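Local structure of beta-glucoside kinase (Listeria monocytogenes, 4HTL) at residues Leu183-Tyr187 / Ile198-Ile203; Thr178-Leu183 / Phe221-Ile225; Phe253-Lys258 / Ile270-Ala274; Leu123-Leu129 / Pro238-Gly244. The protein catalyses the ATP-dependent phosphorylation of cellobiose to cellobiose-6'-phosphate, as a sugar kinase of the ROK family, and may also regulate transcription of the cellobiose-PTS operon. All coordinates share one frame; numbering follows the deposited sequence.

Contact 1: Leu183-Tyr187 / Ile198-Ile203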
loop_
_atom_site.group_PDB
_atom_site.type_symbol
_atom_site.label_atom_id
_atom_site.label_comp_id
_atom_site.label_asym_id
_atom_site.label_seq_id
_atom_site.Cartn_x
_atom_site.Cartn_y
_atom_site.Cartn_z
ATOM N N LEU A 183 14.615 -20.212 2.140
ATOM C CA LEU A 183 15.989 -20.375 2.577
ATOM C C LEU A 183 16.389 -21.826 2.725
ATOM O O LEU A 183 17.467 -22.235 2.231
ATOM C CB LEU A 183 16.243 -19.651 3.898
ATOM C CG LEU A 183 16.526 -18.154 3.866
ATOM C CD1 LEU A 183 16.559 -17.635 5.316
ATOM C CD2 LEU A 183 17.848 -17.819 3.135
ATOM N N ARG A 184 15.529 -22.604 3.355
ATOM C CA ARG A 184 15.789 -24.042 3.542
ATOM C C ARG A 184 15.812 -24.774 2.195
ATOM O O ARG A 184 16.695 -25.596 1.948
ATOM C CB ARG A 184 14.779 -24.663 4.509
ATOM C CG ARG A 184 14.910 -24.101 5.922
ATOM C CD ARG A 184 13.770 -24.567 6.806
ATOM N NE ARG A 184 13.704 -26.026 6.755
ATOM C CZ ARG A 184 12.695 -26.755 6.281
ATOM N NH1 ARG A 184 11.550 -26.198 5.888
ATOM N NH2 ARG A 184 12.807 -28.085 6.272
ATOM N N ARG A 185 14.864 -24.447 1.320
ATOM C CA ARG A 185 14.833 -25.016 -0.037
ATOM C C ARG A 185 16.101 -24.708 -0.808
ATOM O O ARG A 185 16.672 -25.588 -1.440
ATOM C CB ARG A 185 13.632 -24.513 -0.800
ATOM C CG ARG A 185 12.359 -25.158 -0.307
ATOM C CD ARG A 185 11.126 -24.796 -1.135
ATOM N NE ARG A 185 11.372 -24.902 -2.580
ATOM C CZ ARG A 185 11.157 -23.924 -3.462
ATOM N NH1 ARG A 185 10.649 -22.750 -3.072
ATOM N NH2 ARG A 185 11.435 -24.111 -4.754
ATOM N N GLN A 186 16.550 -23.455 -0.763
ATOM C CA GLN A 186 17.752 -23.091 -1.447
ATOM C C GLN A 186 18.970 -23.820 -0.882
ATOM O O GLN A 186 19.829 -24.280 -1.630
ATOM C CB GLN A 186 17.994 -21.588 -1.351
ATOM C CG GLN A 186 16.983 -20.755 -2.111
ATOM C CD GLN A 186 16.996 -19.261 -1.783
ATOM O OE1 GLN A 186 17.525 -18.849 -0.743
ATOM N NE2 GLN A 186 16.397 -18.432 -2.683
ATOM N N TYR A 187 19.072 -23.869 0.442
ATOM C CA TYR A 187 20.170 -24.592 1.077
ATOM C C TYR A 187 20.198 -26.059 0.692
ATOM O O TYR A 187 21.284 -26.610 0.409
ATOM C CB TYR A 187 20.114 -24.427 2.589
ATOM C CG TYR A 187 21.454 -24.751 3.255
ATOM C CD1 TYR A 187 22.561 -23.925 3.072
ATOM C CD2 TYR A 187 21.593 -25.862 4.077
ATOM C CE1 TYR A 187 23.774 -24.215 3.651
ATOM C CE2 TYR A 187 22.798 -26.147 4.682
ATOM C CZ TYR A 187 23.889 -25.316 4.457
ATOM O OH TYR A 187 25.084 -25.585 5.060
ATOM N N ILE A 198 17.210 -30.062 7.032
ATOM C CA ILE A 198 17.784 -28.719 7.118
ATOM C C ILE A 198 16.915 -27.822 8.012
ATOM O O ILE A 198 15.692 -27.748 7.858
ATOM C CB ILE A 198 17.924 -28.104 5.713
ATOM C CG1 ILE A 198 18.916 -28.915 4.861
ATOM C CG2 ILE A 198 18.326 -26.619 5.789
ATOM C CD1 ILE A 198 18.769 -28.658 3.389
ATOM N N THR A 199 17.574 -27.111 8.922
ATOM C CA THR A 199 16.928 -26.152 9.814
ATOM C C THR A 199 17.351 -24.716 9.435
ATOM O O THR A 199 18.452 -24.506 8.929
ATOM C CB THR A 199 17.352 -26.428 11.266
ATOM O OG1 THR A 199 18.752 -26.155 11.409
ATOM C CG2 THR A 199 17.067 -27.924 11.646
ATOM N N GLY A 200 16.505 -23.734 9.727
ATOM C CA GLY A 200 16.902 -22.343 9.599
ATOM C C GLY A 200 18.074 -22.018 10.490
ATOM O O GLY A 200 18.972 -21.264 10.097
ATOM N N GLU A 201 18.105 -22.648 11.662
ATOM C CA GLU A 201 19.145 -22.385 12.644
ATOM C C GLU A 201 20.519 -22.744 12.070
ATOM O O GLU A 201 21.503 -22.001 12.258
ATOM C CB GLU A 201 18.870 -23.160 13.949
ATOM C CG GLU A 201 19.884 -22.925 15.041
ATOM C CD GLU A 201 19.573 -23.721 16.292
ATOM O OE1 GLU A 201 18.400 -23.703 16.727
ATOM O OE2 GLU A 201 20.497 -24.365 16.847
ATOM N N GLU A 202 20.606 -23.843 11.336
ATOM C CA GLU A 202 21.935 -24.261 10.809
ATOM C C GLU A 202 22.420 -23.342 9.720
ATOM O O GLU A 202 23.604 -23.076 9.609
ATOM C CB GLU A 202 21.965 -25.707 10.329
ATOM C CG GLU A 202 21.500 -26.021 8.943
ATOM C CD GLU A 202 21.538 -27.512 8.683
ATOM O OE1 GLU A 202 20.475 -28.156 8.801
ATOM O OE2 GLU A 202 22.633 -28.045 8.389
ATOM N N ILE A 203 21.489 -22.844 8.917
ATOM C CA ILE A 203 21.860 -21.886 7.860
ATOM C C ILE A 203 22.458 -20.620 8.505
ATOM O O ILE A 203 23.483 -20.156 8.095
ATOM C CB ILE A 203 20.701 -21.534 6.918
ATOM C CG1 ILE A 203 20.145 -22.790 6.218
ATOM C CG2 ILE A 203 21.131 -20.486 5.876
ATOM C CD1 ILE A 203 18.795 -22.604 5.557
#

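Contact 2: Thr178-Leu183 / Phe221-Ile225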
loop_
_atom_site.group_PDB
_atom_site.type_symbol
_atom_site.label_atom_id
_atom_site.label_comp_id
_atom_site.label_asym_id
_atom_site.label_seq_id
_atom_site.Cartn_x
_atom_site.Cartn_y
_atom_site.Cartn_z
ATOM N N THR A 178 11.412 -15.063 -0.715
ATOM C CA THR A 178 11.928 -14.415 0.475
ATOM C C THR A 178 11.226 -14.876 1.768
ATOM O O THR A 178 10.452 -14.128 2.379
ATOM C CB THR A 178 11.888 -12.895 0.300
ATOM O OG1 THR A 178 12.410 -12.542 -0.997
ATOM C CG2 THR A 178 12.605 -12.141 1.398
ATOM N N THR A 179 11.466 -16.133 2.154
ATOM C CA THR A 179 10.838 -16.725 3.341
ATOM C C THR A 179 11.821 -17.679 3.968
ATOM O O THR A 179 12.813 -18.107 3.327
ATOM C CB THR A 179 9.529 -17.511 3.026
ATOM O OG1 THR A 179 9.834 -18.718 2.332
ATOM C CG2 THR A 179 8.534 -16.657 2.153
HETATM N N MSE A 180 11.539 -18.053 5.212
HETATM C CA MSE A 180 12.363 -19.060 5.899
HETATM C C MSE A 180 12.332 -20.429 5.164
HETATM O O MSE A 180 13.349 -21.142 5.110
HETATM C CB MSE A 180 11.902 -19.207 7.324
HETATM C CG MSE A 180 12.035 -17.879 8.155
HETATM SE SE MSE A 180 13.848 -17.212 8.480
HETATM C CE MSE A 180 14.253 -18.460 9.896
ATOM N N LEU A 181 11.171 -20.781 4.603
ATOM C CA LEU A 181 11.031 -21.977 3.776
ATOM C C LEU A 181 11.901 -21.922 2.522
ATOM O O LEU A 181 12.593 -22.894 2.208
ATOM C CB LEU A 181 9.582 -22.239 3.393
ATOM C CG LEU A 181 9.297 -23.462 2.490
ATOM C CD1 LEU A 181 9.870 -24.792 3.041
ATOM C CD2 LEU A 181 7.781 -23.540 2.225
ATOM N N VAL A 182 11.904 -20.782 1.826
ATOM C CA VAL A 182 12.707 -20.634 0.632
ATOM C C VAL A 182 14.191 -20.800 1.011
ATOM O O VAL A 182 14.952 -21.432 0.268
ATOM C CB VAL A 182 12.435 -19.275 -0.076
ATOM C CG1 VAL A 182 13.535 -18.981 -1.096
ATOM C CG2 VAL A 182 11.051 -19.298 -0.682
ATOM N N LEU A 183 14.615 -20.212 2.140
ATOM C CA LEU A 183 15.989 -20.375 2.577
ATOM C C LEU A 183 16.389 -21.826 2.725
ATOM O O LEU A 183 17.467 -22.235 2.231
ATOM C CB LEU A 183 16.243 -19.651 3.898
ATOM C CG LEU A 183 16.526 -18.154 3.866
ATOM C CD1 LEU A 183 16.559 -17.635 5.316
ATOM C CD2 LEU A 183 17.848 -17.819 3.135
ATOM N N PHE A 221 18.181 -13.053 0.974
ATOM C CA PHE A 221 16.995 -12.974 1.826
ATOM C C PHE A 221 16.805 -11.547 2.341
ATOM O O PHE A 221 15.721 -10.950 2.229
ATOM C CB PHE A 221 17.154 -14.016 2.953
ATOM C CG PHE A 221 16.049 -14.011 3.992
ATOM C CD1 PHE A 221 14.760 -14.438 3.695
ATOM C CD2 PHE A 221 16.346 -13.726 5.294
ATOM C CE1 PHE A 221 13.783 -14.489 4.662
ATOM C CE2 PHE A 221 15.385 -13.786 6.281
ATOM C CZ PHE A 221 14.090 -14.172 5.966
ATOM N N TYR A 222 17.855 -10.959 2.900
ATOM C CA TYR A 222 17.726 -9.620 3.452
ATOM C C TYR A 222 17.455 -8.588 2.363
ATOM O O TYR A 222 16.663 -7.655 2.555
ATOM C CB TYR A 222 18.964 -9.248 4.265
ATOM C CG TYR A 222 19.031 -9.922 5.630
ATOM C CD1 TYR A 222 17.900 -10.090 6.403
ATOM C CD2 TYR A 222 20.227 -10.212 6.225
ATOM C CE1 TYR A 222 17.938 -10.667 7.653
ATOM C CE2 TYR A 222 20.280 -10.764 7.515
ATOM C CZ TYR A 222 19.146 -11.004 8.204
ATOM O OH TYR A 222 19.256 -11.546 9.464
ATOM N N THR A 223 18.026 -8.793 1.191
ATOM C CA THR A 223 17.745 -7.879 0.065
ATOM C C THR A 223 16.259 -7.938 -0.328
ATOM O O THR A 223 15.654 -6.927 -0.555
ATOM C CB THR A 223 18.646 -8.177 -1.156
ATOM O OG1 THR A 223 20.017 -7.880 -0.816
ATOM C CG2 THR A 223 18.201 -7.360 -2.438
ATOM N N GLY A 224 15.673 -9.129 -0.352
ATOM C CA GLY A 224 14.296 -9.262 -0.638
ATOM C C GLY A 224 13.447 -8.578 0.406
ATOM O O GLY A 224 12.481 -7.898 0.082
ATOM N N ILE A 225 13.786 -8.760 1.688
ATOM C CA ILE A 225 13.034 -8.075 2.749
ATOM C C ILE A 225 13.129 -6.528 2.593
ATOM O O ILE A 225 12.110 -5.818 2.679
ATOM C CB ILE A 225 13.472 -8.474 4.152
ATOM C CG1 ILE A 225 13.194 -9.967 4.369
ATOM C CG2 ILE A 225 12.711 -7.654 5.222
ATOM C CD1 ILE A 225 13.847 -10.565 5.608
#

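Contact 3: Phe253-Lys258 / Ile270-Ala274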
loop_
_atom_site.group_PDB
_atom_site.type_symbol
_atom_site.label_atom_id
_atom_site.label_comp_id
_atom_site.label_asym_id
_atom_site.label_seq_id
_atom_site.Cartn_x
_atom_site.Cartn_y
_atom_site.Cartn_z
ATOM N N PHE A 253 17.974 -10.198 14.181
ATOM C CA PHE A 253 17.497 -9.877 12.827
ATOM C C PHE A 253 17.141 -8.425 12.625
ATOM O O PHE A 253 17.395 -7.904 11.552
ATOM C CB PHE A 253 16.383 -10.811 12.319
ATOM C CG PHE A 253 14.986 -10.334 12.611
ATOM C CD1 PHE A 253 14.289 -9.522 11.702
ATOM C CD2 PHE A 253 14.342 -10.727 13.771
ATOM C CE1 PHE A 253 12.998 -9.101 11.986
ATOM C CE2 PHE A 253 13.047 -10.309 14.059
ATOM C CZ PHE A 253 12.379 -9.489 13.166
ATOM N N ILE A 254 16.576 -7.733 13.619
ATOM C CA ILE A 254 16.260 -6.294 13.404
ATOM C C ILE A 254 17.548 -5.469 13.139
ATOM O O ILE A 254 17.583 -4.645 12.179
ATOM C CB ILE A 254 15.429 -5.681 14.577
ATOM C CG1 ILE A 254 14.022 -6.300 14.577
ATOM C CG2 ILE A 254 15.358 -4.158 14.426
ATOM C CD1 ILE A 254 13.107 -5.886 13.438
ATOM N N ALA A 255 18.586 -5.702 13.947
ATOM C CA ALA A 255 19.864 -4.999 13.770
ATOM C C ALA A 255 20.422 -5.334 12.391
ATOM O O ALA A 255 20.929 -4.443 11.699
ATOM C CB ALA A 255 20.897 -5.315 14.862
ATOM N N GLU A 256 20.260 -6.590 11.978
ATOM C CA GLU A 256 20.794 -7.054 10.665
ATOM C C GLU A 256 20.052 -6.400 9.479
ATOM O O GLU A 256 20.650 -6.001 8.515
ATOM C CB GLU A 256 20.757 -8.554 10.584
ATOM C CG GLU A 256 21.776 -9.221 11.503
ATOM C CD GLU A 256 21.771 -10.721 11.316
ATOM O OE1 GLU A 256 20.950 -11.402 11.857
ATOM O OE2 GLU A 256 22.605 -11.230 10.620
ATOM N N LEU A 257 18.739 -6.261 9.620
ATOM C CA LEU A 257 17.929 -5.586 8.612
ATOM C C LEU A 257 18.234 -4.120 8.553
ATOM O O LEU A 257 18.353 -3.563 7.487
ATOM C CB LEU A 257 16.442 -5.758 8.864
ATOM C CG LEU A 257 15.822 -7.064 8.441
ATOM C CD1 LEU A 257 14.332 -7.050 8.814
ATOM C CD2 LEU A 257 16.104 -7.370 6.965
ATOM N N LYS A 258 18.391 -3.469 9.708
ATOM C CA LYS A 258 18.760 -2.052 9.704
ATOM C C LYS A 258 20.086 -1.842 8.977
ATOM O O LYS A 258 20.272 -0.838 8.294
ATOM C CB LYS A 258 18.852 -1.503 11.139
ATOM C CG LYS A 258 17.507 -1.267 11.833
ATOM C CD LYS A 258 17.786 -0.794 13.244
ATOM C CE LYS A 258 16.531 -0.528 14.003
ATOM N NZ LYS A 258 16.883 -0.191 15.405
ATOM N N ILE A 270 10.426 3.426 11.737
ATOM C CA ILE A 270 10.938 2.576 12.808
ATOM C C ILE A 270 10.559 1.126 12.510
ATOM O O ILE A 270 9.426 0.840 12.215
ATOM C CB ILE A 270 10.376 3.005 14.162
ATOM C CG1 ILE A 270 10.966 4.379 14.544
ATOM C CG2 ILE A 270 10.685 1.970 15.273
ATOM C CD1 ILE A 270 10.191 5.057 15.658
ATOM N N ILE A 271 11.570 0.255 12.482
ATOM C CA ILE A 271 11.364 -1.188 12.384
ATOM C C ILE A 271 11.734 -1.844 13.703
ATOM O O ILE A 271 12.788 -1.586 14.259
ATOM C CB ILE A 271 12.034 -1.873 11.130
ATOM C CG1 ILE A 271 13.547 -1.799 11.164
ATOM C CG2 ILE A 271 11.481 -1.270 9.821
ATOM C CD1 ILE A 271 14.264 -2.665 10.098
ATOM N N GLU A 272 10.870 -2.734 14.172
ATOM C CA GLU A 272 11.102 -3.454 15.419
ATOM C C GLU A 272 10.218 -4.686 15.444
ATOM O O GLU A 272 9.347 -4.850 14.597
ATOM C CB GLU A 272 10.874 -2.564 16.665
ATOM C CG GLU A 272 9.513 -2.008 16.798
ATOM C CD GLU A 272 9.447 -1.057 18.000
ATOM O OE1 GLU A 272 9.835 -1.490 19.084
ATOM O OE2 GLU A 272 9.023 0.117 17.839
ATOM N N THR A 273 10.480 -5.585 16.379
ATOM C CA THR A 273 9.696 -6.788 16.449
ATOM C C THR A 273 8.260 -6.580 16.929
ATOM O O THR A 273 7.973 -5.705 17.736
ATOM C CB THR A 273 10.350 -7.850 17.345
ATOM O OG1 THR A 273 10.583 -7.298 18.655
ATOM C CG2 THR A 273 11.667 -8.378 16.683
ATOM N N ALA A 274 7.370 -7.412 16.412
ATOM C CA ALA A 274 5.985 -7.496 16.886
ATOM C C ALA A 274 6.009 -8.116 18.283
ATOM O O ALA A 274 6.938 -8.802 18.626
ATOM C CB ALA A 274 5.182 -8.404 15.931
HETATM O O HOH W 1 14.299 -0.907 16.387
#

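Contact 4: Leu123-Leu129 / Pro238-Gly244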
loop_
_atom_site.group_PDB
_atom_site.type_symbol
_atom_site.label_atom_id
_atom_site.label_comp_id
_atom_site.label_asym_id
_atom_site.label_seq_id
_atom_site.Cartn_x
_atom_site.Cartn_y
_atom_site.Cartn_z
ATOM N N LEU A 123 -0.548 4.635 17.827
ATOM C CA LEU A 123 -0.187 4.851 16.437
ATOM C C LEU A 123 -1.370 4.826 15.502
ATOM O O LEU A 123 -2.204 3.934 15.580
ATOM C CB LEU A 123 0.772 3.780 15.997
ATOM C CG LEU A 123 2.060 3.649 16.791
ATOM C CD1 LEU A 123 2.971 2.590 16.148
ATOM C CD2 LEU A 123 2.811 4.987 16.922
ATOM N N ASP A 124 -1.436 5.799 14.606
ATOM C CA ASP A 124 -2.469 5.811 13.549
ATOM C C ASP A 124 -2.041 5.229 12.201
ATOM O O ASP A 124 -2.897 4.922 11.389
ATOM C CB ASP A 124 -2.940 7.229 13.323
ATOM C CG ASP A 124 -3.847 7.734 14.435
ATOM O OD1 ASP A 124 -4.402 6.972 15.264
ATOM O OD2 ASP A 124 -3.998 8.935 14.466
ATOM N N ASP A 125 -0.750 5.044 11.976
ATOM C CA ASP A 125 -0.276 4.563 10.678
ATOM C C ASP A 125 0.901 3.631 10.915
ATOM O O ASP A 125 2.011 4.082 11.200
ATOM C CB ASP A 125 0.176 5.747 9.791
ATOM C CG ASP A 125 -0.960 6.631 9.368
ATOM O OD1 ASP A 125 -1.207 7.640 10.095
ATOM O OD2 ASP A 125 -1.670 6.260 8.394
ATOM N N PHE A 126 0.611 2.326 10.972
ATOM C CA PHE A 126 1.663 1.326 11.101
ATOM C C PHE A 126 1.285 0.076 10.338
ATOM O O PHE A 126 0.127 -0.120 9.987
ATOM C CB PHE A 126 1.971 0.995 12.556
ATOM C CG PHE A 126 0.922 0.200 13.297
ATOM C CD1 PHE A 126 -0.163 0.845 13.933
ATOM C CD2 PHE A 126 1.035 -1.155 13.437
ATOM C CE1 PHE A 126 -1.054 0.136 14.664
ATOM C CE2 PHE A 126 0.129 -1.878 14.153
ATOM C CZ PHE A 126 -0.919 -1.219 14.806
ATOM N N LEU A 127 2.304 -0.704 10.008
ATOM C CA LEU A 127 2.125 -1.964 9.350
ATOM C C LEU A 127 2.690 -3.101 10.213
ATOM O O LEU A 127 3.602 -2.917 10.998
ATOM C CB LEU A 127 2.823 -1.994 8.006
ATOM C CG LEU A 127 2.611 -0.805 7.054
ATOM C CD1 LEU A 127 3.494 -0.919 5.804
ATOM C CD2 LEU A 127 1.108 -0.751 6.664
ATOM N N CYS A 128 2.131 -4.276 9.995
ATOM C CA CYS A 128 2.700 -5.525 10.498
ATOM C C CYS A 128 3.106 -6.436 9.319
ATOM O O CYS A 128 2.303 -6.765 8.425
ATOM C CB CYS A 128 1.730 -6.223 11.342
ATOM S SG CYS A 128 1.340 -5.371 12.891
ATOM N N LEU A 129 4.335 -6.887 9.374
ATOM C CA LEU A 129 4.911 -7.765 8.345
ATOM C C LEU A 129 5.340 -9.055 9.076
ATOM O O LEU A 129 6.095 -9.011 10.040
ATOM C CB LEU A 129 6.085 -7.073 7.703
ATOM C CG LEU A 129 6.989 -7.920 6.780
ATOM C CD1 LEU A 129 6.226 -8.439 5.554
ATOM C CD2 LEU A 129 8.251 -7.140 6.408
ATOM N N PRO A 238 4.069 4.559 6.831
ATOM C CA PRO A 238 3.868 4.294 8.229
ATOM C C PRO A 238 4.903 4.970 9.115
ATOM O O PRO A 238 5.967 5.299 8.649
ATOM C CB PRO A 238 4.060 2.796 8.302
ATOM C CG PRO A 238 5.156 2.514 7.242
ATOM C CD PRO A 238 4.850 3.497 6.138
ATOM N N THR A 239 4.623 5.133 10.405
ATOM C CA THR A 239 5.659 5.511 11.348
ATOM C C THR A 239 6.498 4.299 11.801
ATOM O O THR A 239 7.694 4.431 12.084
ATOM C CB THR A 239 5.033 6.221 12.570
ATOM O OG1 THR A 239 4.141 5.327 13.265
ATOM C CG2 THR A 239 4.341 7.524 12.116
ATOM N N HIS A 240 5.857 3.134 11.822
ATOM C CA HIS A 240 6.423 1.896 12.388
ATOM C C HIS A 240 6.025 0.722 11.517
ATOM O O HIS A 240 4.890 0.660 11.027
ATOM C CB HIS A 240 5.890 1.596 13.790
ATOM C CG HIS A 240 6.306 2.579 14.830
ATOM N ND1 HIS A 240 5.880 3.869 14.825
ATOM C CD2 HIS A 240 7.114 2.435 15.941
ATOM C CE1 HIS A 240 6.397 4.504 15.881
ATOM N NE2 HIS A 240 7.167 3.631 16.561
ATOM N N ILE A 241 6.955 -0.198 11.314
ATOM C CA ILE A 241 6.647 -1.516 10.767
ATOM C C ILE A 241 7.114 -2.541 11.770
ATOM O O ILE A 241 8.309 -2.630 12.090
ATOM C CB ILE A 241 7.310 -1.773 9.396
ATOM C CG1 ILE A 241 6.870 -0.675 8.378
ATOM C CG2 ILE A 241 6.983 -3.189 8.856
ATOM C CD1 ILE A 241 7.546 -0.784 7.026
ATOM N N PHE A 242 6.161 -3.312 12.254
ATOM C CA PHE A 242 6.435 -4.364 13.226
ATOM C C PHE A 242 6.614 -5.683 12.515
ATOM O O PHE A 242 5.715 -6.135 11.775
ATOM C CB PHE A 242 5.329 -4.452 14.271
ATOM C CG PHE A 242 5.118 -3.159 15.042
ATOM C CD1 PHE A 242 6.131 -2.626 15.799
ATOM C CD2 PHE A 242 3.935 -2.430 14.932
ATOM C CE1 PHE A 242 5.987 -1.430 16.460
ATOM C CE2 PHE A 242 3.775 -1.253 15.618
ATOM C CZ PHE A 242 4.790 -0.743 16.361
ATOM N N ILE A 243 7.755 -6.329 12.758
ATOM C CA ILE A 243 8.078 -7.538 12.027
ATOM C C ILE A 243 8.073 -8.727 12.968
ATOM O O ILE A 243 8.637 -8.660 14.062
ATOM C CB ILE A 243 9.441 -7.454 11.307
ATOM C CG1 ILE A 243 9.573 -6.149 10.458
ATOM C CG2 ILE A 243 9.600 -8.732 10.425
ATOM C CD1 ILE A 243 10.931 -5.911 9.760
ATOM N N GLY A 244 7.331 -9.773 12.563
ATOM C CA GLY A 244 7.165 -10.959 13.352
ATOM C C GLY A 244 7.256 -12.218 12.507
ATOM O O GLY A 244 7.645 -12.176 11.343
HETATM O O HOH W 2 1.530 6.280 13.617
#

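Contact 1: Leu183-Tyr187 / Ile198-Ile203
Arg184 supplies the polar link between the segments, reaching from helix 180-191 to the carbonyl of Ile198 just ahead of helix 200-208. Its NE donates to Ile198 O over 2.9 Å in a nearly straight bond (167°), with the oxygen close to the guanidinium plane while the donor stands above the plane of the carbonyl. NH2 adds a weak second bond, so the oxygen takes one strong and one weak bond from the same guanidinium. A bend at chi3 (54°) turns the guanidinium toward this carbonyl after the methylene chain has run past Gly200.

Apolar contacts centre on Tyr187 and Ile203. The Tyr187 ring carries Ile203 CG1 over one face, a CH-pi contact 4.1 Å from the ring centroid, and Ile198 CG2 approaches its CD2 atom at 3.8 Å. Ile203 CD1 presses on Tyr187 CB (3.7 Å) and reaches back to the backbone of Leu183.

Capping bonds order the incoming segment. Thr199 OG1 accepts from Glu202 N, and Glu202 OE1 accepts from Thr199 N through its anti lone pair, a capping box that starts helix 200-208; Glu202 OE2 is paired with Arg193. Helix 212-236 packs beside the pair, its Leu217 touching both Leu183 and Tyr187.

Contact 2: Thr178-Leu183 / Phe221-Ile225
Phe221 is clamped by aliphatic groups on both ring faces, one from each segment. Leu183 CD1 sits almost exactly over the ring centre, 3.9 Å from the centroid and 10° off the normal, as a CH-pi contact; Ile225 CD1, one helical turn on from Phe221, covers the opposite face nearer the rim. With CG anti to the Phe221 nitrogen (chi1 176°), the ring leans out from helix 212-236 and meets the start of helix 180-191. There its edge faces the backbone of Thr179, whose N lies in the ring plane, 3.8 Å from Phe221 CE1, and has no hydrogen-bonding partner in the model.

This is the N-terminal end of a helix: Thr179 is the N-cap, its OG1 accepting from Val182 N over 3.0 Å. The aromatic side chain packs against this junction between helices 174-177 and 180-191. Selenomethionine Met180, bent at chi2 and chi3, brings SE obliquely to Phe221 CZ at 4.0 Å in a Met-aromatic contact.

Thr178 fits closely against helix 212-236. Its CG2 lies 3.4 Å from Phe221 O and 3.7 Å from Ile225 CG1, while OG1 faces the CA of Gly224, where no side chain intervenes. Ile131 of strand 126-131 touches both Phe221 and Ile225.

Contact 3: Phe253-Lys258 / Ile270-Ala274
Thr273 CG2 of the strand meets the Phe253 ring obliquely, 3.5 Å from Phe253 CE2. One face of that ring is covered, toward its rim, by Ile254 CG1 of the same helix; these ring contacts hold for the conformer described, one of two for Phe253. The Thr273 methyl also lies 3.8 Å from Ile254 CG1, so it touches both the aromatic and the branched side chain.

Ile254 makes the broadest helix-side contact. Its CG2 branch comes to 3.6 Å from Ile271 O, and CD1 lies against the Glu272 backbone, 3.7 Å from Glu272 C. Ile271 answers from the strand: CG1 stands between the backbone N and the carbonyl carbon (chi1 65°), and the extended end carries CD1 to 4.0 Å from Leu257 CB and 3.9 Å from Lys258 CG. Lys258 and Ile271 lie alongside each other, pointing opposite ways.

Helix 253-261 thus covers edge strand 270-273 as the crossover helix of the beta-alpha-beta unit begun by strand 240-244, the two axes running nearly antiparallel at 155°. Glu272 points away from the helix and is salt-bridged to Lys119.

One water completes the seam, accepting from Lys258 NZ (2.9 Å) and donating to Ile271 O (2.7 Å). Between these segments the contact is thus mainly aliphatic, side chain on side chain and on strand backbone, and the one polar link goes through the water.

Contact 4: Leu123-Leu129 / Pro238-Gly244
Leu123 lies across the His240 ring at about a right angle, its CD1 over one face and 3.7 Å from the centroid. At the edge of the imidazole, in its plane, Thr239 OG1 shares a 2.8 Å hydrogen bond with His240 ND1, which may help fix the ring's rotation. Thr239 N donates directly to Asp125 O (2.9 Å), joining the two loops where the strands begin, and a water between Thr239 OG1 and Asp125 N supplements it.

Leu123 CD1 also reaches the rim of Phe242, approaching CZ to 3.8 Å. Phe126 comes to that rim from another direction: its CG occupies the position between backbone N and carbonyl carbon (chi1 71°), and the two phenyl rings meet obliquely, planes 67° apart, with Phe126 CD2 3.5 Å from Phe242 CD2. Phe126, Cys128, His240 and Phe242 share this face of the sheet, on which helix 106-117 packs through Leu111 and Glu114. On the other face Leu127 lies aslant the Pro238 ring, CD1 and CG against CG, and Leu129 CB rests 4.1 Å from Ile241 CG2; Leu229 of helix 212-236 touches both Leu129 and Ile241.

Between the two layers the backbones pair in parallel, Leu127 with Ile241, Cys128 with Phe242 and Leu129 with Ile243. Phe242 bonds both ways, its N donating to Leu127 O (2.9 Å) and its O accepting from Leu129 N (2.9 Å). A central parallel pair in a mixed sheet ordered 144-145, 135-141, 126-131, 240-244, 270-273, with helices on both faces, is characteristic of the ribonuclease H-like fold shared by the actin-like ATPases, to which ROK kinases belong.

From the N terminus, the chain first enters these contacts at strand 126-131, in the second of its two five-stranded sheets. Contact 4 opens there and closes over more than a hundred residues at strand 240-244. Within that span contact 2 joins the start of helix 180-191 to helix 212-236, and within contact 2 lies the short-range contact 1, to helix 200-208; the two share Leu183. No loops cross. Contact 3 follows in series and closes the short loop from helix 253-261 to strand 270-273, the second half of a beta-alpha-beta unit that strand 240-244 begins. It touches contact 4 by strand pairing and contact 2 through Leu257, which packs on Tyr222 and Ile225, so it bridges helical layer and sheet.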